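Local coordinates for putative metal resistance protein (Proteus mirabilis, PDB 6C29) that primes the disulfide isomerase activity of trimeric ScsC as the tandem immunoglobulin-fold, N-terminal periplasmic part of ScsB, probably a membrane protein-disulfide reductase, at residues L111-C114 and C118-T121; S75-A80 and G86-V91; N13-V18 and P40-Y45; I58-S63 and I95-V100. All blocks are in the same frame, centred on the assembly; numbering follows the deposited sequence. Where two conformers were deposited one is given.

Contact 1. Residues L111-C114 and C118-T121; sequences LSTC and CILT
L111-C114 and C118-T121 run antiparallel at 154°, their axes 4.6 Å apart, and form the turn end of a beta hairpin in the N-terminal immunoglobulin-fold domain. Two hydrogen-bonded pairs, L111 with T121 and T113 with I119, supply four backbone bonds, the shortest from I119 N to T113 O at 2.7 Å. Between and beyond them lie the non-hydrogen-bonded pairs S112 with L120 and C114 with C118. The latter sets the two cysteines on the same face of neighbouring strands, next to Y45, an arrangement consistent with the redox-active pair of the DsbD N-terminal family. On that same face L120 reaches back over the first strand, its CD2 lying 3.8 Å from S112 CB. S112 OG takes the cramped torsion between backbone N and carbonyl carbon (chi1 50°) and bonds to V54 O, which satisfies this buried hydroxyl.

The other face carries L111, T113, I119 and T121. T113 OG1 touches the I119 side chain at CB, 3.8 Å away, and is also hydrogen-bonded to H15 NE2; T121 OG1 has N13 ND2 as a second partner. A single water bridges the two threonine hydroxyls, 2.7 Å from T113 OG1 and 2.8 Å from T121 OG1, and donates a hydrogen bond of 2.9 Å to L111 O.

Contact 2. Residues S75-A80 and G86-V91; sequences SAFDVA and GYDKEV
F77 points its ring edge at G86, Y87 and D88 across a short beta hairpin of the N-terminal immunoglobulin-fold domain, in which strand 75-77 forms one border of a small three-stranded sheet. With CG beside the backbone N (chi1 -52°), the ring extends toward the partner strand and ends in the angle between its backbone and the D88 side chain. CE2 lies 3.7 Å from G86 C, close to the ring plane, while CZ meets D88 CB at 3.8 Å. D88 puts its own CG between backbone N and carbonyl carbon (chi1 64°), and OD2 comes within 3.6 Å of F77 CE1. The carboxylate plane is turned 61° from the ring, and its oxygens meet the ring rim, where the electropositive C-H groups probably make a mildly favourable neighbour for the charge. K43 of the next strand packs against both side chains.

Between the two segments the backbones are joined at one hydrogen-bonded pair, S75 with G86, through two bonds of 2.8 Å, S75 N to G86 O and G86 N to S75 O; the hairpin pairing continues from F77 to T84. Y87 points away from strand 75-77. There its hydroxyl bonds to P72 O, F93 meets its ring at a steep angle, and V91 CG2 sits 3.6 Å above the plane of the Y87 ring, over its centre.

Contact 3. Residues N13-V18 and P40-Y45; sequences NDHAQV and PGWKTY
H15 and W42 lie flat against each other in a face-to-face stack that joins the loop before strand 16-24 to the loop before strand 43-45, beside the 111-121 hairpin of the N-terminal immunoglobulin-fold domain. The imidazole sits over the six-membered ring of the indole, centroids 3.5 Å apart and planes only 3° from parallel, although the two side chains arrive at about a right angle to one another. Contact continues past the imidazole: H15 CB lies over the five-membered ring as a CH-pi donor, with W42 CD1 3.4 Å away. The H15 torsion (chi1 61°) holds CG between backbone N and carbonyl carbon, folding the imidazole back over its own loop. There N13 OD1 lies 3.1 Å above the imidazole plane, on the face opposite W42. The same oxygen accepts a bond of 2.9 Å from H15 N, closing an Asx turn; the ring therefore has the amide oxygen on one face and the indole on the other. H15 NE2 is hydrogen-bonded to T113 OG1, so the rotation of the imidazole is fixed at its edge as well as over both faces.

The rest of the contact is loose. D14 is exposed, and its OD1 stays 5.1 Å from W42 NE1; P40 and G41 are likewise exposed, and K43 points away. W42 itself remains partly exposed. On the side of the stack nearest T113, H15 NE2 lies 3.4 Å from W42 CE3.

Contact 4. Residues I58-S63 and I95-V100; sequences INWTQS and IELKSV
The indole of W60 has I58 CG2 on one face, 3.5 Å above the plane and over its centre, and L97 CD1 on the other, 4.0 Å above the plane and displaced toward the rim. This layering belongs to the core of the immunoglobulin-fold beta sandwich, where strand 57-60 of one sheet faces strand 90-97 of the other. L97 spreads its two methyls round one corner of the indole: CD1 makes a CH-pi contact with the five-membered ring, 18° off the ring normal, while CD2 approaches NE1 to 3.8 Å. The W60 NE1 is thus buried against a methyl group and has no polar partner in the model. I32, M67 and L105 also pack against this indole.

Beyond the strands the contact opens out into the exposed loops that follow them, at S63 and S99, where the backbones come nearer and side chains contribute little. Q62 turns its amide to its own sheet, OE1 accepting from N106 N.

One layer along from the indole in the other direction, I58 and I95 reach for each other across the gap between the sheets. W69 borders this pair. Each isoleucine carries CG1 beside its backbone N and extends the chain from there (chi2 170° in I58), so the two terminal methyls meet tip to tip although the CA atoms stand 10.2 Å apart: I58 CD1 lies 3.9 Å from I95 CD1.

Overall arrangement
From the N terminus, contact 3 comes first, closing a loop that holds most of strand 16-24 and all of strand 30-38. Contact 4 then closes the span from 58-63 to 95-100, and contact 2 lies wholly within that span; both use strand 90-97, though their centres are about 27 Å apart. Contact 1 follows in series as a tight hairpin, and no loops cross. Through T44 OG1 to S112 O and the pairing of strands 43-45 and 84-88, contact 3 ties the edge strand 16-24 and the small sheet of contact 2 to the cysteine-bearing hairpin of contact 1, while contact 4 joins the two main sheets of the same domain at a distance.

Contact 1. Residues L111-C114 and C118-T121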
loop_
_atom_site.group_PDB
_atom_site.type_symbol
_atom_site.label_atom_id
_atom_site.label_comp_id
_atom_site.label_asym_id
_atom_site.label_seq_id
_atom_site.Cartn_x
_atom_site.Cartn_y
_atom_site.Cartn_z
ATOM N N LEU A 111 9.965 3.134 9.263
ATOM C CA LEU A 111 8.629 2.637 9.506
ATOM C C LEU A 111 7.788 3.700 10.151
ATOM O O LEU A 111 8.156 4.268 11.183
ATOM C CB LEU A 111 8.648 1.405 10.408
ATOM C CG LEU A 111 7.268 0.805 10.691
ATOM C CD1 LEU A 111 6.683 0.181 9.455
ATOM C CD2 LEU A 111 7.435 -0.251 11.791
ATOM N N SER A 112 6.662 4.008 9.533
ATOM C CA SER A 112 5.686 4.876 10.137
ATOM C C SER A 112 4.632 4.071 10.873
ATOM O O SER A 112 4.105 3.065 10.341
ATOM C CB SER A 112 5.034 5.712 9.066
ATOM O OG SER A 112 4.625 4.814 8.052
ATOM N N THR A 113 4.347 4.458 12.105
ATOM C CA THR A 113 3.287 3.820 12.866
ATOM C C THR A 113 2.438 4.932 13.422
ATOM O O THR A 113 2.929 6.043 13.684
ATOM C CB THR A 113 3.828 2.888 13.980
ATOM O OG1 THR A 113 4.725 3.595 14.844
ATOM C CG2 THR A 113 4.576 1.668 13.367
ATOM N N CYS A 114 1.176 4.633 13.627
ATOM C CA CYS A 114 0.234 5.632 14.090
ATOM C C CYS A 114 -0.762 5.111 15.099
ATOM O O CYS A 114 -1.326 4.041 14.928
ATOM C CB CYS A 114 -0.525 6.204 12.913
ATOM S SG CYS A 114 -1.816 7.362 13.424
ATOM N N CYS A 118 1.748 10.106 14.554
ATOM C CA CYS A 118 2.513 9.348 13.603
ATOM C C CYS A 118 3.942 9.342 14.097
ATOM O O CYS A 118 4.556 10.388 14.247
ATOM C CB CYS A 118 2.446 9.957 12.219
ATOM S SG CYS A 118 3.444 9.119 10.970
ATOM N N ILE A 119 4.469 8.164 14.350
ATOM C CA ILE A 119 5.848 7.991 14.787
ATOM C C ILE A 119 6.669 7.405 13.639
ATOM O O ILE A 119 6.244 6.456 12.987
ATOM C CB ILE A 119 5.945 7.041 15.992
ATOM C CG1 ILE A 119 5.118 7.521 17.181
ATOM C CG2 ILE A 119 7.420 6.771 16.381
ATOM C CD1 ILE A 119 5.580 8.787 17.764
ATOM N N LEU A 120 7.860 7.955 13.411
ATOM C CA LEU A 120 8.820 7.423 12.442
ATOM C C LEU A 120 9.971 6.755 13.167
ATOM O O LEU A 120 10.610 7.373 14.039
ATOM C CB LEU A 120 9.332 8.544 11.537
ATOM C CG LEU A 120 8.246 9.357 10.844
ATOM C CD1 LEU A 120 8.851 10.523 10.124
ATOM C CD2 LEU A 120 7.488 8.491 9.875
ATOM N N THR A 121 10.228 5.493 12.829
ATOM C CA THR A 121 11.264 4.680 13.467
ATOM C C THR A 121 12.131 4.063 12.382
ATOM O O THR A 121 11.608 3.484 11.446
ATOM C CB THR A 121 10.657 3.564 14.339
ATOM O OG1 THR A 121 9.685 4.124 15.232
ATOM C CG2 THR A 121 11.741 2.750 15.151
HETATM O O HOH W 1 7.271 3.758 13.848
#

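Contact 2. Residues S75-A80 and G86-V91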
loop_
_atom_site.group_PDB
_atom_site.type_symbol
_atom_site.label_atom_id
_atom_site.label_comp_id
_atom_site.label_asym_id
_atom_site.label_seq_id
_atom_site.Cartn_x
_atom_site.Cartn_y
_atom_site.Cartn_z
ATOM N N SER A 75 -6.650 -1.008 4.303
ATOM C CA SER A 75 -7.873 -0.761 5.021
ATOM C C SER A 75 -7.982 0.729 5.336
ATOM O O SER A 75 -6.976 1.446 5.266
ATOM C CB SER A 75 -7.896 -1.587 6.314
ATOM O OG SER A 75 -7.878 -2.969 6.021
ATOM N N ALA A 76 -9.184 1.173 5.700
ATOM C CA ALA A 76 -9.401 2.555 6.069
ATOM C C ALA A 76 -9.749 2.661 7.538
ATOM O O ALA A 76 -10.413 1.788 8.093
ATOM C CB ALA A 76 -10.502 3.171 5.218
ATOM N N PHE A 77 -9.309 3.751 8.147
ATOM C CA PHE A 77 -9.548 3.978 9.563
ATOM C C PHE A 77 -9.964 5.418 9.781
ATOM O O PHE A 77 -9.483 6.318 9.081
ATOM C CB PHE A 77 -8.281 3.683 10.382
ATOM C CG PHE A 77 -7.675 2.345 10.122
ATOM C CD1 PHE A 77 -8.091 1.237 10.852
ATOM C CD2 PHE A 77 -6.683 2.178 9.163
ATOM C CE1 PHE A 77 -7.539 -0.010 10.627
ATOM C CE2 PHE A 77 -6.129 0.948 8.948
ATOM C CZ PHE A 77 -6.561 -0.152 9.671
ATOM N N ASP A 78 -10.839 5.624 10.771
ATOM C CA ASP A 78 -11.292 6.966 11.153
ATOM C C ASP A 78 -11.095 7.202 12.654
ATOM O O ASP A 78 -11.932 7.814 13.318
ATOM C CB ASP A 78 -12.763 7.129 10.779
ATOM C CG ASP A 78 -13.019 6.845 9.310
ATOM O OD1 ASP A 78 -12.779 7.747 8.479
ATOM O OD2 ASP A 78 -13.424 5.709 8.985
ATOM N N VAL A 79 -9.960 6.733 13.159
ATOM C CA VAL A 79 -9.605 6.808 14.574
ATOM C C VAL A 79 -9.096 8.198 14.969
ATOM O O VAL A 79 -8.388 8.842 14.200
ATOM C CB VAL A 79 -8.551 5.720 14.927
ATOM C CG1 VAL A 79 -8.060 5.853 16.382
ATOM C CG2 VAL A 79 -9.135 4.331 14.680
ATOM N N ALA A 80 -9.514 8.678 16.139
ATOM C CA ALA A 80 -9.037 9.961 16.661
ATOM C C ALA A 80 -9.390 11.133 15.740
ATOM O O ALA A 80 -8.672 12.139 15.695
ATOM C CB ALA A 80 -7.515 9.903 16.888
ATOM N N GLY A 86 -4.286 2.309 5.472
ATOM C CA GLY A 86 -3.137 1.554 5.947
ATOM C C GLY A 86 -3.526 0.201 6.483
ATOM O O GLY A 86 -4.437 -0.450 5.957
ATOM N N TYR A 87 -2.797 -0.245 7.506
ATOM C CA TYR A 87 -2.846 -1.599 7.971
ATOM C C TYR A 87 -2.839 -1.655 9.479
ATOM O O TYR A 87 -2.076 -0.933 10.135
ATOM C CB TYR A 87 -1.647 -2.376 7.472
ATOM C CG TYR A 87 -1.374 -2.236 5.979
ATOM C CD1 TYR A 87 -2.065 -3.005 5.061
ATOM C CD2 TYR A 87 -0.436 -1.334 5.509
ATOM C CE1 TYR A 87 -1.807 -2.895 3.692
ATOM C CE2 TYR A 87 -0.160 -1.203 4.140
ATOM C CZ TYR A 87 -0.835 -1.999 3.244
ATOM O OH TYR A 87 -0.575 -1.901 1.895
ATOM N N ASP A 88 -3.650 -2.527 10.048
ATOM C CA ASP A 88 -3.527 -2.784 11.477
ATOM C C ASP A 88 -3.165 -4.230 11.734
ATOM O O ASP A 88 -3.214 -5.074 10.825
ATOM C CB ASP A 88 -4.812 -2.378 12.229
ATOM C CG ASP A 88 -6.009 -3.180 11.842
ATOM O OD1 ASP A 88 -5.950 -3.923 10.850
ATOM O OD2 ASP A 88 -7.055 -3.043 12.551
ATOM N N LYS A 89 -2.690 -4.458 12.957
ATOM C CA LYS A 89 -2.310 -5.787 13.486
ATOM C C LYS A 89 -0.984 -6.280 12.903
ATOM O O LYS A 89 -0.044 -6.514 13.639
ATOM C CB LYS A 89 -3.402 -6.841 13.235
ATOM C CG LYS A 89 -4.863 -6.427 13.483
ATOM C CD LYS A 89 -5.153 -5.999 14.894
ATOM C CE LYS A 89 -6.653 -5.667 15.040
ATOM N NZ LYS A 89 -6.958 -4.971 16.320
ATOM N N GLU A 90 -0.938 -6.485 11.596
ATOM C CA GLU A 90 0.234 -6.998 10.936
ATOM C C GLU A 90 0.100 -6.861 9.444
ATOM O O GLU A 90 -1.016 -6.853 8.925
ATOM C CB GLU A 90 0.485 -8.452 11.306
ATOM C CG GLU A 90 -0.663 -9.347 11.053
ATOM C CD GLU A 90 -0.317 -10.744 11.503
ATOM O OE1 GLU A 90 0.300 -11.452 10.670
ATOM O OE2 GLU A 90 -0.590 -11.082 12.694
ATOM N N VAL A 91 1.224 -6.680 8.776
ATOM C CA VAL A 91 1.241 -6.600 7.337
ATOM C C VAL A 91 2.577 -7.153 6.838
ATOM O O VAL A 91 3.595 -7.029 7.520
ATOM C CB VAL A 91 1.015 -5.150 6.863
ATOM C CG1 VAL A 91 2.076 -4.200 7.425
ATOM C CG2 VAL A 91 0.977 -5.060 5.360
#

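Contact 3. Residues N13-V18 and P40-Y45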
loop_
_atom_site.group_PDB
_atom_site.type_symbol
_atom_site.label_atom_id
_atom_site.label_comp_id
_atom_site.label_asym_id
_atom_site.label_seq_id
_atom_site.Cartn_x
_atom_site.Cartn_y
_atom_site.Cartn_z
ATOM N N ASN A 13 10.674 2.243 20.422
ATOM C CA ASN A 13 9.385 1.837 19.856
ATOM C C ASN A 13 8.942 0.502 20.439
ATOM O O ASN A 13 9.452 -0.552 20.034
ATOM C CB ASN A 13 9.502 1.764 18.337
ATOM C CG ASN A 13 8.187 1.419 17.663
ATOM O OD1 ASN A 13 7.408 0.633 18.192
ATOM N ND2 ASN A 13 7.955 1.968 16.474
ATOM N N ASP A 14 7.996 0.552 21.374
ATOM C CA ASP A 14 7.548 -0.641 22.077
ATOM C C ASP A 14 6.348 -1.305 21.424
ATOM O O ASP A 14 5.747 -2.203 22.024
ATOM C CB ASP A 14 7.207 -0.287 23.529
ATOM C CG ASP A 14 6.056 0.722 23.650
ATOM O OD1 ASP A 14 5.324 0.980 22.656
ATOM O OD2 ASP A 14 5.889 1.279 24.765
ATOM N N HIS A 15 5.999 -0.859 20.218
ATOM C CA HIS A 15 4.753 -1.315 19.593
ATOM C C HIS A 15 4.893 -1.870 18.183
ATOM O O HIS A 15 3.876 -2.056 17.492
ATOM C CB HIS A 15 3.736 -0.172 19.552
ATOM C CG HIS A 15 4.206 1.003 18.768
ATOM N ND1 HIS A 15 4.786 2.108 19.361
ATOM C CD2 HIS A 15 4.220 1.232 17.436
ATOM C CE1 HIS A 15 5.117 2.971 18.422
ATOM N NE2 HIS A 15 4.786 2.462 17.243
ATOM N N ALA A 16 6.114 -2.049 17.723
ATOM C CA ALA A 16 6.356 -2.707 16.450
ATOM C C ALA A 16 7.530 -3.643 16.523
ATOM O O ALA A 16 8.492 -3.416 17.244
ATOM C CB ALA A 16 6.577 -1.694 15.344
ATOM N N GLN A 17 7.456 -4.711 15.746
ATOM C CA GLN A 17 8.590 -5.566 15.494
ATOM C C GLN A 17 8.628 -5.781 13.979
ATOM O O GLN A 17 7.563 -5.908 13.364
ATOM C CB GLN A 17 8.446 -6.924 16.153
ATOM C CG GLN A 17 8.049 -7.056 17.567
ATOM C CD GLN A 17 8.017 -8.536 17.889
ATOM O OE1 GLN A 17 6.952 -9.112 18.092
ATOM N NE2 GLN A 17 9.172 -9.173 17.839
ATOM N N VAL A 18 9.830 -5.870 13.402
ATOM C CA VAL A 18 9.940 -6.113 11.967
ATOM C C VAL A 18 10.953 -7.186 11.666
ATOM O O VAL A 18 11.878 -7.436 12.420
ATOM C CB VAL A 18 10.309 -4.825 11.159
ATOM C CG1 VAL A 18 9.378 -3.631 11.541
ATOM C CG2 VAL A 18 11.757 -4.458 11.339
ATOM N N PRO A 40 -1.594 -3.644 19.705
ATOM C CA PRO A 40 -2.957 -3.137 19.575
ATOM C C PRO A 40 -3.033 -1.624 19.627
ATOM O O PRO A 40 -2.377 -0.980 20.434
ATOM C CB PRO A 40 -3.678 -3.783 20.771
ATOM C CG PRO A 40 -2.963 -5.071 20.957
ATOM C CD PRO A 40 -1.517 -4.768 20.661
ATOM N N GLY A 41 -3.839 -1.082 18.728
ATOM C CA GLY A 41 -4.064 0.335 18.622
ATOM C C GLY A 41 -3.117 1.043 17.673
ATOM O O GLY A 41 -3.367 2.189 17.347
ATOM N N TRP A 42 -2.076 0.358 17.202
ATOM C CA TRP A 42 -1.113 0.965 16.295
ATOM C C TRP A 42 -1.288 0.405 14.883
ATOM O O TRP A 42 -1.547 -0.790 14.687
ATOM C CB TRP A 42 0.333 0.719 16.771
ATOM C CG TRP A 42 0.700 1.469 18.027
ATOM C CD1 TRP A 42 0.565 1.030 19.308
ATOM C CD2 TRP A 42 1.273 2.776 18.109
ATOM N NE1 TRP A 42 1.018 1.982 20.178
ATOM C CE2 TRP A 42 1.459 3.065 19.471
ATOM C CE3 TRP A 42 1.645 3.729 17.169
ATOM C CZ2 TRP A 42 1.998 4.266 19.907
ATOM C CZ3 TRP A 42 2.182 4.921 17.601
ATOM C CH2 TRP A 42 2.352 5.181 18.955
ATOM N N LYS A 43 -1.174 1.298 13.916
ATOM C CA LYS A 43 -1.279 0.997 12.492
ATOM C C LYS A 43 -0.062 1.457 11.737
ATOM O O LYS A 43 0.725 2.240 12.249
ATOM C CB LYS A 43 -2.534 1.664 11.926
ATOM C CG LYS A 43 -3.815 1.184 12.609
ATOM C CD LYS A 43 -4.915 2.221 12.610
ATOM C CE LYS A 43 -6.107 1.778 13.498
ATOM N NZ LYS A 43 -5.881 1.947 14.969
ATOM N N THR A 44 0.134 0.936 10.532
ATOM C CA THR A 44 1.052 1.568 9.613
ATOM C C THR A 44 0.256 1.929 8.375
ATOM O O THR A 44 -0.957 1.781 8.367
ATOM C CB THR A 44 2.271 0.709 9.324
ATOM O OG1 THR A 44 3.236 1.455 8.556
ATOM C CG2 THR A 44 1.937 -0.594 8.621
ATOM N N TYR A 45 0.933 2.535 7.414
ATOM C CA TYR A 45 0.253 3.218 6.326
ATOM C C TYR A 45 0.447 2.578 4.975
ATOM O O TYR A 45 1.411 1.888 4.707
ATOM C CB TYR A 45 0.756 4.631 6.241
ATOM C CG TYR A 45 0.492 5.531 7.414
ATOM C CD1 TYR A 45 -0.656 6.302 7.475
ATOM C CD2 TYR A 45 1.420 5.649 8.425
ATOM C CE1 TYR A 45 -0.882 7.184 8.535
ATOM C CE2 TYR A 45 1.217 6.518 9.472
ATOM C CZ TYR A 45 0.060 7.290 9.514
ATOM O OH TYR A 45 -0.139 8.160 10.553
#

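Contact 4. Residues I58-S63 and I95-V100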
loop_
_atom_site.group_PDB
_atom_site.type_symbol
_atom_site.label_atom_id
_atom_site.label_comp_id
_atom_site.label_asym_id
_atom_site.label_seq_id
_atom_site.Cartn_x
_atom_site.Cartn_y
_atom_site.Cartn_z
ATOM N N ILE A 58 11.974 2.008 2.386
ATOM C CA ILE A 58 13.311 1.518 2.656
ATOM C C ILE A 58 14.281 2.246 1.748
ATOM O O ILE A 58 14.052 2.362 0.538
ATOM C CB ILE A 58 13.461 -0.004 2.422
ATOM C CG1 ILE A 58 12.600 -0.795 3.398
ATOM C CG2 ILE A 58 14.923 -0.421 2.603
ATOM C CD1 ILE A 58 12.515 -2.283 3.078
ATOM N N ASN A 59 15.387 2.675 2.336
ATOM C CA ASN A 59 16.508 3.210 1.577
ATOM C C ASN A 59 17.670 2.241 1.697
ATOM O O ASN A 59 18.185 1.988 2.791
ATOM C CB ASN A 59 16.841 4.601 2.085
ATOM C CG ASN A 59 15.717 5.606 1.769
ATOM O OD1 ASN A 59 15.602 6.088 0.638
ATOM N ND2 ASN A 59 14.880 5.913 2.766
ATOM N N TRP A 60 18.048 1.657 0.564
ATOM C CA TRP A 60 19.131 0.681 0.512
ATOM C C TRP A 60 20.457 1.403 0.331
ATOM O O TRP A 60 20.534 2.399 -0.384
ATOM C CB TRP A 60 18.923 -0.300 -0.639
ATOM C CG TRP A 60 17.613 -1.021 -0.599
ATOM C CD1 TRP A 60 16.524 -0.757 -1.356
ATOM C CD2 TRP A 60 17.256 -2.123 0.251
ATOM N NE1 TRP A 60 15.508 -1.614 -1.039
ATOM C CE2 TRP A 60 15.928 -2.467 -0.059
ATOM C CE3 TRP A 60 17.926 -2.847 1.235
ATOM C CZ2 TRP A 60 15.256 -3.504 0.581
ATOM C CZ3 TRP A 60 17.253 -3.883 1.874
ATOM C CH2 TRP A 60 15.936 -4.194 1.545
ATOM N N THR A 61 21.480 0.895 1.006
ATOM C CA THR A 61 22.850 1.372 0.852
ATOM C C THR A 61 23.388 1.035 -0.540
ATOM O O THR A 61 24.085 1.834 -1.153
ATOM C CB THR A 61 23.760 0.753 1.906
ATOM O OG1 THR A 61 23.310 1.143 3.208
ATOM C CG2 THR A 61 25.212 1.182 1.693
ATOM N N GLN A 62 23.131 -0.187 -0.991
ATOM C CA GLN A 62 23.573 -0.645 -2.297
ATOM C C GLN A 62 22.798 0.070 -3.389
ATOM O O GLN A 62 21.649 0.461 -3.184
ATOM C CB GLN A 62 23.358 -2.155 -2.451
ATOM C CG GLN A 62 24.281 -3.070 -1.632
ATOM C CD GLN A 62 23.989 -3.073 -0.136
ATOM O OE1 GLN A 62 22.882 -2.783 0.288
ATOM N NE2 GLN A 62 24.999 -3.405 0.669
ATOM N N SER A 63 23.399 0.222 -4.561
ATOM C CA SER A 63 22.628 0.673 -5.702
ATOM C C SER A 63 21.801 -0.509 -6.148
ATOM O O SER A 63 22.313 -1.617 -6.332
ATOM C CB SER A 63 23.520 1.199 -6.819
ATOM O OG SER A 63 24.252 2.319 -6.353
ATOM N N ILE A 95 8.702 -7.368 -1.769
ATOM C CA ILE A 95 9.551 -6.424 -2.456
ATOM C C ILE A 95 10.427 -7.206 -3.434
ATOM O O ILE A 95 10.790 -8.354 -3.165
ATOM C CB ILE A 95 10.403 -5.650 -1.455
ATOM C CG1 ILE A 95 9.494 -4.853 -0.505
ATOM C CG2 ILE A 95 11.355 -4.726 -2.163
ATOM C CD1 ILE A 95 10.165 -4.453 0.765
ATOM N N GLU A 96 10.691 -6.615 -4.590
ATOM C CA GLU A 96 11.589 -7.218 -5.566
ATOM C C GLU A 96 12.618 -6.184 -5.985
ATOM O O GLU A 96 12.278 -5.026 -6.196
ATOM C CB GLU A 96 10.815 -7.734 -6.778
ATOM C CG GLU A 96 9.931 -8.945 -6.466
ATOM C CD GLU A 96 9.106 -9.436 -7.654
ATOM O OE1 GLU A 96 9.628 -10.254 -8.447
ATOM O OE2 GLU A 96 7.930 -9.016 -7.797
ATOM N N LEU A 97 13.867 -6.637 -6.121
ATOM C CA LEU A 97 15.001 -5.803 -6.521
ATOM C C LEU A 97 15.741 -6.512 -7.646
ATOM O O LEU A 97 15.797 -7.738 -7.674
ATOM C CB LEU A 97 16.016 -5.556 -5.390
ATOM C CG LEU A 97 15.579 -4.991 -4.058
ATOM C CD1 LEU A 97 16.796 -4.903 -3.178
ATOM C CD2 LEU A 97 14.952 -3.625 -4.209
ATOM N N LYS A 98 16.231 -5.730 -8.599
ATOM C CA LYS A 98 17.098 -6.236 -9.677
ATOM C C LYS A 98 18.492 -5.620 -9.611
ATOM O O LYS A 98 18.705 -4.595 -8.963
ATOM C CB LYS A 98 16.461 -6.008 -11.044
ATOM C CG LYS A 98 15.224 -6.855 -11.269
ATOM C CD LYS A 98 14.669 -6.633 -12.649
ATOM C CE LYS A 98 13.435 -7.479 -12.894
ATOM N NZ LYS A 98 12.830 -7.102 -14.195
ATOM N N SER A 99 19.452 -6.319 -10.205
ATOM C CA SER A 99 20.824 -5.830 -10.315
ATOM C C SER A 99 21.453 -5.501 -8.976
ATOM O O SER A 99 22.055 -4.431 -8.800
ATOM C CB SER A 99 20.853 -4.573 -11.192
ATOM O OG SER A 99 20.190 -4.794 -12.420
ATOM N N VAL A 100 21.336 -6.434 -8.038
ATOM C CA VAL A 100 22.089 -6.340 -6.808
ATOM C C VAL A 100 23.438 -6.967 -7.096
ATOM O O VAL A 100 23.511 -8.165 -7.350
ATOM C CB VAL A 100 21.394 -7.062 -5.646
ATOM C CG1 VAL A 100 22.251 -7.049 -4.381
ATOM C CG2 VAL A 100 20.033 -6.429 -5.381
#